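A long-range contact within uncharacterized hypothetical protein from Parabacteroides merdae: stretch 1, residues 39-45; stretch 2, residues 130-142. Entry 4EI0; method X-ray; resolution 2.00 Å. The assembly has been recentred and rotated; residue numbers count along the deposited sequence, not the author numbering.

Stretch 1 (39-45) AYAMAIP
Stretch 2 (130-142) SVKASNGQVAEYK

A single strand packs mainly through side chains against a β-hairpin of the same chain, the Y40 hydroxyl resting on hairpin backbone; no hydrogen bond joins them, and 330 Å² is buried in all. Stretch 1 is extended (phi/psi A39 −117/110, Y40 −105/113, A41 −99/136, M42 −134/148, A43 −158/140, I44 −137/139) up to P45 (−58/132). Stretch 2 runs along strand 130–133 (S130 −152/161, V131 −143/146, K132 −121/142, A133 −116/169), reverses through a type I turn from A133 to G136 (S134 −75/−7, N135 −92/11, G136 79/4, a positive phi that favours glycine), and returns through Q137 (−77/157) along strand 138–142 (V138 −133/156, A139 −145/164, E140 −149/151, Y141 −153/126, K142 −108/142). The hairpin is closed by V131 N to A139 O (3.0 Å), A139 N to V131 O (3.1 Å), A133 N to Q137 O (3.1 Å) and G136 N to A133 O (3.0 Å).

Strands 39–43 and 130–133 run in nearly the same direction, crossing at −27°, their axes 8.7 Å apart at closest, which leaves room for side chains between. The register sets M42 CA 7.3 Å from V131 CA, I44 CA 7.6 Å from A133 CA, and Y40 CA 8.9 Å from Y141 CA. Alternation turns M42 and I44 toward the hairpin and A43 away; V131 and A133 point toward stretch 1, S130 and K132 away.

Y40 is the long bump. Its CA-to-CB bond points sideways, but chi1 t (−177°) and chi2 42° carry the ring end to the hairpin. Y40 OH settles 3.1 Å from S130 C and 3.4 Å from V131 CG1; V131 N, 3.3 Å from Y40 OH, is too poorly angled to bond, and the hydroxyl is satisfied elsewhere in the structure. S130 O lies at the ring edge, while Y40 CE1 lies 4.4 Å from Y141 CB, a loose apolar contact. Y141 (chi1 −160°, chi2 −81°) starts toward stretch 1, but its end leads away.

V131 (chi1 p, 55°) turns CG1 to the Y40 hydroxyl and CG2 to selenomethionine M42 (m, t, m: −55°, 154°, −82°), with V131 CG2 3.5 Å from M42 SE. I44 (t, t) seats CD1 against the small A133 methyl, I44 CD1 3.4 Å from A133 CB. Both are apolar van der Waals contacts between buried residues. N135 ND2 lies 3.5 Å from I44 CD1. N135 (chi1 p, 58°; chi2 −9°) is braced by Q137: Q137 N donates to N135 OD1 (3.1 Å), and N135 ND2 makes a weak bond to Q137 OE1 (3.0 Å).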

# COMPACT_ATOMS: atom_id res chain seq x y z
N ALA B 39 8.13 -11.99 6.04
CA ALA B 39 7.69 -10.75 5.41
C ALA B 39 8.81 -9.74 5.61
O ALA B 39 9.09 -9.35 6.75
CB ALA B 39 6.39 -10.24 6.02
N TYR B 40 9.50 -9.38 4.52
CA TYR B 40 10.69 -8.53 4.56
C TYR B 40 10.27 -7.14 4.06
O TYR B 40 9.94 -6.99 2.89
CB TYR B 40 11.77 -9.06 3.66
CG TYR B 40 13.09 -8.29 3.66
CD1 TYR B 40 13.66 -7.82 4.83
CD2 TYR B 40 13.80 -8.08 2.47
CE1 TYR B 40 14.87 -7.13 4.83
CE2 TYR B 40 15.03 -7.41 2.46
CZ TYR B 40 15.56 -6.94 3.65
OH TYR B 40 16.79 -6.28 3.64
N ALA B 41 10.30 -6.16 4.97
CA ALA B 41 9.92 -4.76 4.71
C ALA B 41 11.15 -3.91 4.48
O ALA B 41 12.11 -3.99 5.25
CB ALA B 41 9.15 -4.20 5.90
N MSE B 42 11.07 -3.05 3.47
CA MSE B 42 12.16 -2.13 3.10
C MSE B 42 11.59 -0.75 2.87
O MSE B 42 10.46 -0.61 2.44
CB MSE B 42 12.83 -2.62 1.81
CG MSE B 42 13.33 -4.04 1.87
SE MSE B 42 13.41 -4.86 0.12
CE MSE B 42 11.44 -5.30 0.16
N ALA B 43 12.36 0.30 3.16
CA ALA B 43 11.86 1.69 2.95
C ALA B 43 13.04 2.64 2.82
O ALA B 43 14.04 2.48 3.50
CB ALA B 43 10.94 2.16 4.09
N ILE B 44 12.91 3.60 1.90
CA ILE B 44 13.87 4.63 1.67
C ILE B 44 13.06 5.89 1.49
O ILE B 44 12.00 5.85 0.91
CB ILE B 44 14.76 4.33 0.44
CG1 ILE B 44 15.89 5.38 0.34
CG2 ILE B 44 13.95 4.30 -0.85
CD1 ILE B 44 16.93 5.09 -0.72
N PRO B 45 13.52 7.02 2.06
CA PRO B 45 12.78 8.24 1.78
C PRO B 45 12.74 8.48 0.27
O PRO B 45 13.75 8.35 -0.43
CB PRO B 45 13.60 9.32 2.52
CG PRO B 45 14.34 8.56 3.57
CD PRO B 45 14.69 7.26 2.92
N SER B 130 18.83 -8.82 2.98
CA SER B 130 19.49 -7.54 2.65
C SER B 130 18.84 -6.89 1.46
O SER B 130 18.09 -7.54 0.69
CB SER B 130 20.97 -7.74 2.39
OG SER B 130 21.18 -8.67 1.35
N VAL B 131 19.07 -5.59 1.33
CA VAL B 131 18.41 -4.73 0.36
C VAL B 131 19.41 -3.69 -0.18
O VAL B 131 20.29 -3.25 0.54
CB VAL B 131 17.16 -4.01 0.99
CG1 VAL B 131 17.53 -3.24 2.26
CG2 VAL B 131 16.46 -3.11 -0.03
N LYS B 132 19.26 -3.33 -1.45
CA LYS B 132 19.99 -2.23 -2.08
C LYS B 132 19.00 -1.19 -2.63
O LYS B 132 17.98 -1.58 -3.19
CB LYS B 132 20.83 -2.75 -3.26
CG LYS B 132 21.96 -3.73 -2.89
CD LYS B 132 22.74 -4.15 -4.16
CE LYS B 132 23.44 -5.50 -4.09
NZ LYS B 132 24.90 -5.47 -3.80
N ALA B 133 19.32 0.09 -2.51
CA ALA B 133 18.58 1.19 -3.16
C ALA B 133 19.41 1.96 -4.20
O ALA B 133 20.64 1.86 -4.26
CB ALA B 133 18.10 2.17 -2.10
N SER B 134 18.74 2.81 -4.97
CA SER B 134 19.37 3.45 -6.13
C SER B 134 20.36 4.59 -5.79
O SER B 134 20.99 5.11 -6.68
CB SER B 134 18.31 3.97 -7.09
OG SER B 134 17.55 5.00 -6.46
N ASN B 135 20.45 4.97 -4.51
CA ASN B 135 21.48 5.90 -4.05
C ASN B 135 22.73 5.18 -3.57
O ASN B 135 23.57 5.80 -2.96
CB ASN B 135 20.93 6.82 -2.93
CG ASN B 135 20.44 6.04 -1.74
OD1 ASN B 135 20.34 4.81 -1.81
ND2 ASN B 135 20.06 6.75 -0.67
N GLY B 136 22.84 3.88 -3.82
CA GLY B 136 23.99 3.10 -3.38
C GLY B 136 23.94 2.72 -1.92
O GLY B 136 24.87 2.14 -1.41
N GLN B 137 22.87 3.05 -1.21
CA GLN B 137 22.77 2.61 0.16
C GLN B 137 22.39 1.12 0.20
O GLN B 137 21.83 0.58 -0.77
CB GLN B 137 21.76 3.43 0.92
CG GLN B 137 22.31 4.74 1.44
CD GLN B 137 21.27 5.55 2.17
OE1 GLN B 137 20.08 5.39 1.97
NE2 GLN B 137 21.74 6.44 3.06
N VAL B 138 22.72 0.48 1.32
CA VAL B 138 22.40 -0.95 1.60
C VAL B 138 21.81 -1.08 3.04
O VAL B 138 22.02 -0.19 3.83
CB VAL B 138 23.66 -1.82 1.46
CG1 VAL B 138 24.19 -1.76 0.02
CG2 VAL B 138 24.73 -1.37 2.44
N ALA B 139 21.03 -2.13 3.34
CA ALA B 139 20.62 -2.47 4.71
C ALA B 139 20.56 -3.99 4.84
O ALA B 139 20.51 -4.69 3.83
CB ALA B 139 19.27 -1.88 5.10
N GLU B 140 20.52 -4.47 6.08
CA GLU B 140 20.62 -5.91 6.35
C GLU B 140 19.84 -6.22 7.60
O GLU B 140 19.69 -5.34 8.44
CB GLU B 140 22.10 -6.34 6.50
CG GLU B 140 22.45 -7.11 7.76
CD GLU B 140 23.88 -7.62 7.75
OE1 GLU B 140 24.80 -6.79 7.58
OE2 GLU B 140 24.08 -8.84 7.90
N TYR B 141 19.31 -7.44 7.69
CA TYR B 141 18.50 -7.88 8.82
C TYR B 141 18.63 -9.39 8.97
O TYR B 141 18.36 -10.11 8.01
CB TYR B 141 17.03 -7.52 8.62
CG TYR B 141 16.22 -7.50 9.90
CD1 TYR B 141 15.72 -8.67 10.46
CD2 TYR B 141 15.96 -6.30 10.56
CE1 TYR B 141 14.99 -8.64 11.64
CE2 TYR B 141 15.24 -6.27 11.73
CZ TYR B 141 14.76 -7.43 12.24
OH TYR B 141 14.08 -7.34 13.38
N LYS B 142 18.99 -9.87 10.16
CA LYS B 142 19.18 -11.31 10.42
C LYS B 142 18.05 -11.85 11.28
O LYS B 142 17.59 -11.16 12.19
CB LYS B 142 20.51 -11.57 11.15
CG LYS B 142 21.72 -11.05 10.39
CD LYS B 142 23.03 -11.30 11.12
CE LYS B 142 24.21 -10.94 10.23
NZ LYS B 142 23.96 -11.38 8.83